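Local coordinates for ribonuclease H (PDB 3U3G), which cleaves the RNA strand of RNA/DNA hybrids, acting as a type 1 ribonuclease H, at residues Ile21-Thr26 / Leu57-Met62; Glu51-Ala56 / Ala101-Ile106; Val74-Asp77 / Ile81-Gln84. All coordinates share one frame; numbering follows the deposited sequence.

The contacts sit within one RNase H domain. Interactions 1 and 2 both use helix 45-60, their centres about 11 Å apart, and alternate along the chain: strand 17-26 reaches the C-terminal part of this helix, while helix 94-110 packs beside its middle. Ile21 and Val23 also touch segment 51-56. Interaction 3 joins strand 71-76 to helix 79-85 and falls between the segments of interaction 2 in sequence, its centre about 12 Å from that of interaction 2; Leu53 bridges them, packing on Val74, Met76 and Ile81. Interactions 1 and 3 do not touch but reach the same sheet; helix 45-60, packed on Val23 and, through Ile54, on helix 94-110, joins the sheet to the outer helices.

Interaction 1. Residues Ile21-Thr26 / Leu57-Met62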
ATOM      1  N   ILE A  21      -1.750   8.806   1.293  1.00  9.05           N
ATOM      2  CA  ILE A  21      -1.151   7.481   1.114  1.00  8.36           C
ATOM      3  C   ILE A  21       0.361   7.602   1.066  1.00  6.92           C
ATOM      4  O   ILE A  21       0.898   8.659   0.697  1.00  9.17           O
ATOM      5  CB  ILE A  21      -1.680   6.773  -0.149  1.00  8.04           C
ATOM      6  CG1 ILE A  21      -1.358   7.588  -1.409  1.00  9.29           C
ATOM      7  CG2 ILE A  21      -3.186   6.502   0.004  1.00 10.90           C
ATOM      8  CD1 ILE A  21      -1.775   6.921  -2.678  1.00 14.22           C
ATOM      9  N   GLY A  22       1.036   6.524   1.453  1.00  7.99           N
ATOM     10  CA  GLY A  22       2.497   6.452   1.422  1.00  7.12           C
ATOM     11  C   GLY A  22       2.932   5.085   0.946  1.00  6.82           C
ATOM     12  O   GLY A  22       2.357   4.069   1.333  1.00  8.55           O
ATOM     13  N   VAL A  23       3.870   5.069   0.009  1.00  7.48           N
ATOM     14  CA  VAL A  23       4.455   3.843  -0.508  1.00  6.39           C
ATOM     15  C   VAL A  23       5.971   4.011  -0.504  1.00  7.16           C
ATOM     16  O   VAL A  23       6.497   5.021  -0.998  1.00  7.32           O
ATOM     17  CB  VAL A  23       3.999   3.574  -1.960  1.00  6.23           C
ATOM     18  CG1 VAL A  23       4.614   2.280  -2.480  1.00  8.77           C
ATOM     19  CG2 VAL A  23       2.450   3.559  -2.076  1.00  7.39           C
ATOM     20  N   VAL A  24       6.677   3.036   0.059  1.00  7.38           N
ATOM     21  CA  VAL A  24       8.130   2.978  -0.033  1.00  8.12           C
ATOM     22  C   VAL A  24       8.485   1.684  -0.746  1.00  6.63           C
ATOM     23  O   VAL A  24       7.955   0.607  -0.415  1.00  8.07           O
ATOM     24  CB  VAL A  24       8.790   2.958   1.372  1.00  9.86           C
ATOM     25  CG1 VAL A  24      10.304   2.860   1.251  1.00 11.00           C
ATOM     26  CG2 VAL A  24       8.365   4.177   2.187  1.00 11.02           C
ATOM     27  N   ILE A  25       9.361   1.769  -1.732  1.00  6.59           N
ATOM     28  CA  ILE A  25       9.813   0.589  -2.453  1.00  7.00           C
ATOM     29  C   ILE A  25      11.316   0.490  -2.373  1.00  7.42           C
ATOM     30  O   ILE A  25      12.023   1.482  -2.619  1.00  8.69           O
ATOM     31  CB  ILE A  25       9.392   0.618  -3.937  1.00  7.39           C
ATOM     32  CG1 ILE A  25       7.907   0.994  -4.047  1.00  9.06           C
ATOM     33  CG2 ILE A  25       9.709  -0.723  -4.611  1.00  8.93           C
ATOM     34  CD1 ILE A  25       7.341   0.894  -5.461  1.00 10.40           C
ATOM     35  N   THR A  26      11.803  -0.661  -1.915  1.00  8.46           N
ATOM     36  CA  THR A  26      13.247  -0.904  -1.816  1.00  8.68           C
ATOM     37  C   THR A  26      13.647  -2.141  -2.595  1.00  7.55           C
ATOM     38  O   THR A  26      12.818  -3.003  -2.907  1.00  7.64           O
ATOM     39  CB  THR A  26      13.745  -1.040  -0.347  1.00  8.84           C
ATOM     40  OG1 THR A  26      13.475  -2.364   0.141  1.00 11.85           O
ATOM     41  CG2 THR A  26      13.091   0.003   0.563  1.00  9.34           C
ATOM     42  N   LEU A  57       0.519  -0.857  -6.457  1.00  6.43           N
ATOM     43  CA  LEU A  57       0.364  -1.699  -7.644  1.00  7.39           C
ATOM     44  C   LEU A  57       0.495  -0.928  -8.961  1.00  6.62           C
ATOM     45  O   LEU A  57       1.044  -1.461  -9.933  1.00  7.71           O
ATOM     46  CB  LEU A  57      -0.963  -2.459  -7.588  1.00  8.14           C
ATOM     47  CG  LEU A  57      -0.993  -3.479  -6.449  1.00  7.49           C
ATOM     48  CD1 LEU A  57      -2.431  -3.952  -6.258  1.00 10.42           C
ATOM     49  CD2 LEU A  57      -0.097  -4.689  -6.763  1.00 13.85           C
ATOM     50  N   GLU A  58       0.078   0.338  -8.962  1.00  5.33           N
ATOM     51  CA  GLU A  58       0.291   1.224 -10.097  1.00  6.90           C
ATOM     52  C   GLU A  58       1.770   1.572 -10.260  1.00  6.84           C
ATOM     53  O   GLU A  58       2.320   1.508 -11.369  1.00  6.99           O
ATOM     54  CB  GLU A  58      -0.561   2.482  -9.918  1.00  8.83           C
ATOM     55  CG  GLU A  58      -0.236   3.652 -10.828  1.00 12.29           C
ATOM     56  CD  GLU A  58      -0.991   3.616 -12.136  1.00 12.32           C
ATOM     57  OE1 GLU A  58      -1.477   2.516 -12.507  1.00 14.65           O
ATOM     58  OE2 GLU A  58      -0.892   4.624 -12.888  1.00 11.80           O
ATOM     59  N   ASP A  59       2.413   1.936  -9.154  1.00  7.03           N
ATOM     60  CA  ASP A  59       3.840   2.263  -9.175  1.00  6.95           C
ATOM     61  C   ASP A  59       4.611   1.109  -9.791  1.00  9.72           C
ATOM     62  O   ASP A  59       5.544   1.315 -10.563  1.00  9.01           O
ATOM     63  CB  ASP A  59       4.341   2.478  -7.746  1.00  7.88           C
ATOM     64  CG  ASP A  59       3.804   3.759  -7.113  1.00  8.59           C
ATOM     65  OD1 ASP A  59       3.500   4.730  -7.838  1.00  8.81           O
ATOM     66  OD2 ASP A  59       3.901   3.857  -5.875  1.00  8.46           O
ATOM     67  N   LEU A  60       4.243  -0.112  -9.412  1.00  6.85           N
ATOM     68  CA  LEU A  60       4.958  -1.278  -9.918  1.00  8.27           C
ATOM     69  C   LEU A  60       5.057  -1.309 -11.442  1.00  8.33           C
ATOM     70  O   LEU A  60       6.018  -1.857 -11.997  1.00  8.40           O
ATOM     71  CB  LEU A  60       4.314  -2.569  -9.404  1.00  9.28           C
ATOM     72  CG  LEU A  60       4.659  -2.926  -7.963  1.00 11.79           C
ATOM     73  CD1 LEU A  60       3.938  -4.206  -7.553  1.00 13.56           C
ATOM     74  CD2 LEU A  60       6.176  -3.088  -7.840  1.00 16.97           C
ATOM     75  N   GLN A  61       4.017  -0.852 -12.145  1.00  8.20           N
ATOM     76  CA  GLN A  61       4.050  -0.880 -13.602  1.00  8.64           C
ATOM     77  C   GLN A  61       5.226  -0.108 -14.181  1.00  9.02           C
ATOM     78  O   GLN A  61       5.677  -0.383 -15.288  1.00  9.52           O
ATOM     79  CB  GLN A  61       2.756  -0.344 -14.192  1.00  8.90           C
ATOM     80  CG  GLN A  61       1.515  -1.077 -13.718  1.00 10.08           C
ATOM     81  CD  GLN A  61       0.565  -1.391 -14.856  1.00 20.06           C
ATOM     82  OE1 GLN A  61       0.699  -2.410 -15.531  1.00 17.96           O
ATOM     83  NE2 GLN A  61      -0.316  -0.447 -15.160  1.00 18.73           N
ATOM     84  N   MET A  62       5.752   0.846 -13.420  1.00  7.07           N
ATOM     85  CA  MET A  62       6.840   1.655 -13.935  1.00  8.09           C
ATOM     86  C   MET A  62       8.180   0.927 -14.029  1.00 10.36           C
ATOM     87  O   MET A  62       9.072   1.376 -14.744  1.00 10.33           O
ATOM     88  CB  MET A  62       6.965   2.940 -13.134  1.00 10.51           C
ATOM     89  CG  MET A  62       5.702   3.789 -13.187  1.00  9.88           C
ATOM     90  SD  MET A  62       5.361   4.494 -14.820  1.00  9.00           S
ATOM     91  CE  MET A  62       6.397   5.960 -14.710  1.00 10.50           C
TER
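Val23 and Ile25 of strand 17-26 face the C-terminal part of helix 45-60 and meet it chiefly through Asp59. The intervening Val24 points its side chain to the other side of the sheet, as strand alternation requires. Along 57-62, Asp59 is the first residue to touch the strand. With CG anti to its own carbonyl carbon (chi1 -70°), its carboxylate is carried toward the strand, and OD2 settles against the branched end of Val23, 3.8 Å from Val23 CG1 and 4.1 Å from Val23 CG2. The two side chains approach from opposite directions, and no polar bond links them. OD2 is instead hydrogen-bonded to Ser36 OG on the adjoining strand 32-41, while OD1 forms a salt bridge with Arg55 NE, one turn earlier on the helix. Each oxygen of this buried carboxylate thus has a partner, and the two bonds together hold the group's rotation. The CB of Asp59 serves as an apolar surface: Ile25 CD1, at the end of an extended branch (chi2 -173°), lies 4.1 Å from Asp59 CB. Leu60 follows, its CD2 coming to 4.8 Å from Ile25 CD1, a looser approach at the margin; it also packs on Ile6. Val23 continues onto Ala56 and Ile6, and Ile25 onto Ile4 and Phe63. Such packing of a helix on the antiparallel strands that precede it belongs to the RNase H fold.

Interaction 2. Residues Glu51-Ala56 / Ala101-Ile106; sequences EALIRA and AKIAHI
The near-parallel helix pair of the RNase H fold, helix 45-60 beside helix 94-110, meets here through Ile54 and Ile103. The short segments run in the same direction at 22°, with their axes 10.3 Å apart. The two isoleucine side chains cross at about a right angle, and their CG1 methylenes touch: Ile54 CG1 is 3.5 Å from Ile103 CG1, tighter than usual for carbons. CG1 stands anti to the carbonyl carbon in both (chi1 -67° and -71°), which turns the two methylenes into the gap between the helices. The tip, Ile103 CD1, reaches past this point to lie 3.9 Å from Ile54 CG1 and 4.3 Å from Leu53 CB. Leu53 extends the apolar layer inward, resting on Val74 and Met76 of the sheet. On the outer side Lys102 lies fully extended, and its CE comes within 4.2 Å of Ile54 CG2, so that its aliphatic chain borders the isoleucine pair. Its ammonium NZ remains 5.7 Å from Glu51 OE1, too far for a salt bridge, though the opposite charges may attract weakly. Glu51 OE2 instead forms a salt bridge with Lys99 NZ. An apolar inner side and a charged outer border join helices 45-60 and 94-110 in the RNase H fold.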
ATOM      1  N   GLU A  51      -6.338   2.318  -0.757  1.00  9.47           N
ATOM      2  CA  GLU A  51      -5.871   3.161  -1.857  1.00  8.26           C
ATOM      3  C   GLU A  51      -4.346   3.153  -1.944  1.00  9.00           C
ATOM      4  O   GLU A  51      -3.787   3.263  -3.031  1.00  7.94           O
ATOM      5  CB  GLU A  51      -6.387   4.596  -1.716  1.00  9.14           C
ATOM      6  CG  GLU A  51      -7.879   4.806  -1.934  1.00 11.87           C
ATOM      7  CD  GLU A  51      -8.296   4.779  -3.401  1.00 18.55           C
ATOM      8  OE1 GLU A  51      -7.532   4.273  -4.270  1.00 13.47           O
ATOM      9  OE2 GLU A  51      -9.444   5.209  -3.669  1.00 20.28           O
ATOM     10  N   ALA A  52      -3.657   3.060  -0.811  1.00  8.47           N
ATOM     11  CA  ALA A  52      -2.206   3.020  -0.846  1.00  6.67           C
ATOM     12  C   ALA A  52      -1.706   1.750  -1.519  1.00  5.88           C
ATOM     13  O   ALA A  52      -0.751   1.788  -2.303  1.00  7.68           O
ATOM     14  CB  ALA A  52      -1.636   3.140   0.564  1.00  8.22           C
ATOM     15  N   LEU A  53      -2.386   0.625  -1.275  1.00  7.07           N
ATOM     16  CA  LEU A  53      -2.070  -0.605  -2.003  1.00  9.28           C
ATOM     17  C   LEU A  53      -2.320  -0.457  -3.514  1.00  5.83           C
ATOM     18  O   LEU A  53      -1.512  -0.925  -4.323  1.00  6.98           O
ATOM     19  CB  LEU A  53      -2.874  -1.792  -1.457  1.00 10.42           C
ATOM     20  CG  LEU A  53      -2.533  -2.294  -0.060  1.00 14.86           C
ATOM     21  CD1 LEU A  53      -3.666  -3.175   0.459  1.00 21.24           C
ATOM     22  CD2 LEU A  53      -1.232  -3.074  -0.124  1.00 16.80           C
ATOM     23  N   ILE A  54      -3.469   0.111  -3.880  1.00  7.07           N
ATOM     24  CA  ILE A  54      -3.763   0.339  -5.292  1.00  7.09           C
ATOM     25  C   ILE A  54      -2.672   1.200  -5.956  1.00  6.60           C
ATOM     26  O   ILE A  54      -2.190   0.879  -7.036  1.00  6.67           O
ATOM     27  CB  ILE A  54      -5.157   0.950  -5.455  1.00  6.75           C
ATOM     28  CG1 ILE A  54      -6.205  -0.083  -5.025  1.00  8.71           C
ATOM     29  CG2 ILE A  54      -5.385   1.395  -6.891  1.00  8.55           C
ATOM     30  CD1 ILE A  54      -7.599   0.477  -4.907  1.00  9.27           C
ATOM     31  N   ARG A  55      -2.218   2.227  -5.250  1.00  6.26           N
ATOM     32  CA  ARG A  55      -1.148   3.078  -5.741  1.00  7.18           C
ATOM     33  C   ARG A  55       0.178   2.339  -5.841  1.00  7.64           C
ATOM     34  O   ARG A  55       0.867   2.452  -6.851  1.00  6.88           O
ATOM     35  CB  ARG A  55      -0.999   4.324  -4.873  1.00  7.11           C
ATOM     36  CG  ARG A  55       0.259   5.151  -5.144  1.00  7.33           C
ATOM     37  CD  ARG A  55       0.328   5.745  -6.567  1.00  8.30           C
ATOM     38  NE  ARG A  55       1.513   6.607  -6.738  1.00  7.69           N
ATOM     39  CZ  ARG A  55       1.539   7.896  -6.424  1.00  7.75           C
ATOM     40  NH1 ARG A  55       2.682   8.571  -6.492  1.00 10.02           N
ATOM     41  NH2 ARG A  55       0.422   8.513  -6.058  1.00  7.61           N
ATOM     42  N   ALA A  56       0.490   1.493  -4.858  1.00  6.25           N
ATOM     43  CA  ALA A  56       1.702   0.673  -4.980  1.00  7.25           C
ATOM     44  C   ALA A  56       1.676  -0.242  -6.198  1.00  6.75           C
ATOM     45  O   ALA A  56       2.677  -0.379  -6.905  1.00  7.38           O
ATOM     46  CB  ALA A  56       1.953  -0.130  -3.706  1.00  7.87           C
ATOM     47  N   ALA A 101     -11.958  -6.368  -4.278  1.00  8.54           N
ATOM     48  CA  ALA A 101     -12.047  -7.129  -5.526  1.00  7.61           C
ATOM     49  C   ALA A 101     -11.141  -6.561  -6.617  1.00 10.27           C
ATOM     50  O   ALA A 101     -10.470  -7.296  -7.344  1.00  8.70           O
ATOM     51  CB  ALA A 101     -13.500  -7.168  -6.014  1.00  8.98           C
ATOM     52  N   LYS A 102     -11.063  -5.238  -6.653  1.00  6.86           N
ATOM     53  CA  LYS A 102     -10.223  -4.558  -7.633  1.00  9.78           C
ATOM     54  C   LYS A 102      -8.740  -4.878  -7.402  1.00  8.82           C
ATOM     55  O   LYS A 102      -8.045  -5.306  -8.324  1.00  9.05           O
ATOM     56  CB  LYS A 102     -10.462  -3.057  -7.525  1.00  9.80           C
ATOM     57  CG  LYS A 102      -9.524  -2.204  -8.365  1.00  8.43           C
ATOM     58  CD  LYS A 102      -9.923  -0.740  -8.321  1.00  8.43           C
ATOM     59  CE  LYS A 102      -8.834   0.133  -8.938  1.00  9.97           C
ATOM     60  NZ  LYS A 102      -9.244   1.576  -8.971  1.00 10.81           N
ATOM     61  N   ILE A 103      -8.304  -4.804  -6.141  1.00  8.31           N
ATOM     62  CA  ILE A 103      -6.938  -5.144  -5.780  1.00  9.83           C
ATOM     63  C   ILE A 103      -6.622  -6.596  -6.105  1.00  9.41           C
ATOM     64  O   ILE A 103      -5.581  -6.909  -6.672  1.00  9.15           O
ATOM     65  CB  ILE A 103      -6.680  -4.894  -4.282  1.00  7.98           C
ATOM     66  CG1 ILE A 103      -6.650  -3.392  -3.999  1.00  8.59           C
ATOM     67  CG2 ILE A 103      -5.394  -5.577  -3.828  1.00 10.98           C
ATOM     68  CD1 ILE A 103      -6.836  -3.019  -2.544  1.00  9.56           C
ATOM     69  N   ALA A 104      -7.539  -7.489  -5.764  1.00  9.33           N
ATOM     70  CA  ALA A 104      -7.297  -8.906  -6.011  1.00 12.17           C
ATOM     71  C   ALA A 104      -7.100  -9.173  -7.497  1.00  9.37           C
ATOM     72  O   ALA A 104      -6.216  -9.927  -7.891  1.00 12.63           O
ATOM     73  CB  ALA A 104      -8.442  -9.740  -5.459  1.00 11.37           C
ATOM     74  N   HIS A 105      -7.884  -8.508  -8.337  1.00  9.39           N
ATOM     75  CA  HIS A 105      -7.762  -8.729  -9.763  1.00 10.34           C
ATOM     76  C   HIS A 105      -6.468  -8.121 -10.317  1.00  9.85           C
ATOM     77  O   HIS A 105      -5.750  -8.747 -11.108  1.00 10.19           O
ATOM     78  CB  HIS A 105      -8.983  -8.165 -10.487  1.00 11.26           C
ATOM     79  CG  HIS A 105      -8.984  -8.442 -11.957  1.00 13.85           C
ATOM     80  ND1 HIS A 105      -9.497  -9.600 -12.502  1.00 19.81           N
ATOM     81  CD2 HIS A 105      -8.364  -7.794 -12.967  1.00 12.19           C
ATOM     82  CE1 HIS A 105      -9.266  -9.605 -13.803  1.00 15.01           C
ATOM     83  NE2 HIS A 105      -8.503  -8.569 -14.093  1.00 15.29           N
ATOM     84  N   ILE A 106      -6.140  -6.913  -9.884  1.00  8.43           N
ATOM     85  CA  ILE A 106      -4.902  -6.281 -10.316  1.00  8.93           C
ATOM     86  C   ILE A 106      -3.691  -7.109  -9.914  1.00  9.79           C
ATOM     87  O   ILE A 106      -2.767  -7.273 -10.699  1.00 10.11           O
ATOM     88  CB  ILE A 106      -4.787  -4.875  -9.724  1.00  7.48           C
ATOM     89  CG1 ILE A 106      -5.849  -3.956 -10.333  1.00  8.77           C
ATOM     90  CG2 ILE A 106      -3.396  -4.286  -9.996  1.00 11.18           C
ATOM     91  CD1 ILE A 106      -5.998  -2.632  -9.600  1.00 10.62           C
TER

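Interaction 3. Residues Val74-Asp77 / Ile81-Gln84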
ATOM      1  N   VAL A  74       4.879  -7.176  -0.136  1.00 10.34           N
ATOM      2  CA  VAL A  74       4.258  -5.975   0.426  1.00  9.13           C
ATOM      3  C   VAL A  74       4.158  -6.119   1.936  1.00 10.38           C
ATOM      4  O   VAL A  74       3.643  -7.130   2.429  1.00 11.66           O
ATOM      5  CB  VAL A  74       2.841  -5.757  -0.142  1.00 10.83           C
ATOM      6  CG1 VAL A  74       2.142  -4.627   0.622  1.00 12.63           C
ATOM      7  CG2 VAL A  74       2.899  -5.442  -1.617  1.00 14.25           C
ATOM      8  N   ARG A  75       4.786  -5.188   2.645  1.00  8.26           N
ATOM      9  CA  ARG A  75       4.800  -5.144   4.102  1.00  9.32           C
ATOM     10  C   ARG A  75       3.848  -4.080   4.622  1.00  9.44           C
ATOM     11  O   ARG A  75       3.846  -2.944   4.145  1.00 11.27           O
ATOM     12  CB  ARG A  75       6.217  -4.862   4.602  1.00  8.35           C
ATOM     13  CG  ARG A  75       7.175  -5.975   4.211  1.00  9.33           C
ATOM     14  CD  ARG A  75       8.620  -5.687   4.576  1.00 12.68           C
ATOM     15  NE  ARG A  75       9.468  -6.819   4.189  1.00 11.64           N
ATOM     16  CZ  ARG A  75      10.777  -6.884   4.410  1.00 15.71           C
ATOM     17  NH1 ARG A  75      11.397  -5.881   5.013  1.00 20.12           N
ATOM     18  NH2 ARG A  75      11.471  -7.918   3.940  1.00 14.04           N
ATOM     19  N   MET A  76       2.981  -4.474   5.548  1.00  9.56           N
ATOM     20  CA  MET A  76       1.989  -3.569   6.110  1.00 11.22           C
ATOM     21  C   MET A  76       1.977  -3.751   7.609  1.00 11.12           C
ATOM     22  O   MET A  76       2.105  -4.872   8.098  1.00 11.73           O
ATOM     23  CB  MET A  76       0.606  -3.938   5.582  1.00 10.16           C
ATOM     24  CG  MET A  76       0.492  -3.911   4.074  1.00 12.64           C
ATOM     25  SD  MET A  76      -1.136  -4.415   3.503  1.00 16.00           S
ATOM     26  CE  MET A  76      -1.907  -2.833   3.185  1.00 28.39           C
ATOM     27  N   ASP A  77       1.690  -2.678   8.339  1.00 12.89           N
ATOM     28  CA  ASP A  77       1.593  -2.792   9.783  1.00 13.64           C
ATOM     29  C   ASP A  77       0.179  -3.038  10.305  1.00 15.92           C
ATOM     30  O   ASP A  77      -0.006  -3.237  11.508  1.00 24.84           O
ATOM     31  CB  ASP A  77       2.295  -1.625  10.503  1.00 12.78           C
ATOM     32  CG  ASP A  77       1.585  -0.287  10.319  1.00 22.82           C
ATOM     33  OD1 ASP A  77       1.253   0.039   9.166  1.00 22.25           O
ATOM     34  OD2 ASP A  77       1.734   0.578  11.219  1.00 22.98           O
ATOM     35  N   ILE A  81      -5.485  -6.109   7.660  1.00  8.31           N
ATOM     36  CA  ILE A  81      -5.490  -5.915   6.218  1.00  8.78           C
ATOM     37  C   ILE A  81      -4.629  -6.968   5.518  1.00  8.84           C
ATOM     38  O   ILE A  81      -5.010  -7.501   4.483  1.00  8.51           O
ATOM     39  CB  ILE A  81      -5.069  -4.496   5.833  1.00  9.02           C
ATOM     40  CG1 ILE A  81      -6.123  -3.507   6.337  1.00 15.73           C
ATOM     41  CG2 ILE A  81      -4.947  -4.393   4.313  1.00 10.36           C
ATOM     42  CD1 ILE A  81      -5.719  -2.065   6.188  1.00 17.00           C
ATOM     43  N   VAL A  82      -3.531  -7.362   6.147  1.00  9.07           N
ATOM     44  CA  VAL A  82      -2.736  -8.462   5.598  1.00  8.35           C
ATOM     45  C   VAL A  82      -3.539  -9.761   5.506  1.00  9.85           C
ATOM     46  O   VAL A  82      -3.574 -10.401   4.453  1.00  8.15           O
ATOM     47  CB  VAL A  82      -1.457  -8.678   6.421  1.00  7.73           C
ATOM     48  CG1 VAL A  82      -0.765  -9.965   5.999  1.00 10.41           C
ATOM     49  CG2 VAL A  82      -0.509  -7.492   6.251  1.00 10.52           C
ATOM     50  N   ARG A  83      -4.269 -10.099   6.566  1.00  7.85           N
ATOM     51  CA  ARG A  83      -5.055 -11.321   6.540  1.00  7.37           C
ATOM     52  C   ARG A  83      -6.192 -11.253   5.532  1.00  7.28           C
ATOM     53  O   ARG A  83      -6.580 -12.262   4.960  1.00  8.37           O
ATOM     54  CB  ARG A  83      -5.572 -11.678   7.936  1.00  7.86           C
ATOM     55  CG  ARG A  83      -4.487 -11.896   8.997  1.00  8.82           C
ATOM     56  CD  ARG A  83      -3.393 -12.889   8.600  1.00 14.27           C
ATOM     57  NE  ARG A  83      -2.290 -12.780   9.568  1.00 14.92           N
ATOM     58  CZ  ARG A  83      -0.997 -12.712   9.265  1.00 10.69           C
ATOM     59  NH1 ARG A  83      -0.532 -12.911   8.020  1.00 10.61           N
ATOM     60  NH2 ARG A  83      -0.130 -12.430  10.224  1.00 18.83           N
ATOM     61  N   GLN A  84      -6.770 -10.065   5.377  1.00  7.90           N
ATOM     62  CA  GLN A  84      -7.800  -9.847   4.357  1.00  8.77           C
ATOM     63  C   GLN A  84      -7.217 -10.059   2.962  1.00  7.18           C
ATOM     64  O   GLN A  84      -7.763 -10.809   2.158  1.00  8.76           O
ATOM     65  CB  GLN A  84      -8.373  -8.431   4.475  1.00  8.37           C
ATOM     66  CG  GLN A  84      -9.285  -8.263   5.683  1.00  9.92           C
ATOM     67  CD  GLN A  84      -9.734  -6.827   5.894  1.00 10.79           C
ATOM     68  OE1 GLN A  84      -9.107  -5.869   5.415  1.00  9.46           O
ATOM     69  NE2 GLN A  84     -10.747  -6.663   6.727  1.00 12.76           N
TER
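No flat group takes part where Met76 meets Ile81 and Val82: a thioether chain and two branched aliphatic side chains make the whole contact, and the aromatic residues Phe116 and His118 belong to the wider surroundings, where they touch Val82. The arrangement lies in a beta-alpha-beta crossover, in which strand 71-76 leads through helices 79-85 and 94-110 to strand 115-118, its parallel neighbour in the sheet. After the strand the chain turns straight into the short helix, and the helix folds back over Met76, bringing Met76 CA and Val82 CA to 6.8 Å from each other. Met76 projects from the sheet toward the helix, and its chain is extended at chi2 (178°) but bent at chi3 (100°), which sets the terminal methyl beside Ile81 CG2. The two side chains cross at about a right angle, with Met76 SD 3.9 Å from Ile81 CG2. Val82 slides past Met76 in the opposite direction and covers the root of its chain: Val82 CG2 lies 3.8 Å from Met76 CB. The same Val82 CG2 methyl is 4.2 Å from Met76 SD. Around this buried contact, Ile81 also packs on Glu49 and Tyr50 of helix 45-60, its backbone N being hydrogen-bonded to Ser78 OG. Met76 rests on Thr8 and Leu53 as well, so the methionine is packed between the sheet and two helices. The shortest approach in the contact is between methyls, Met76 CE to Ile81 CG2 at 3.6 Å.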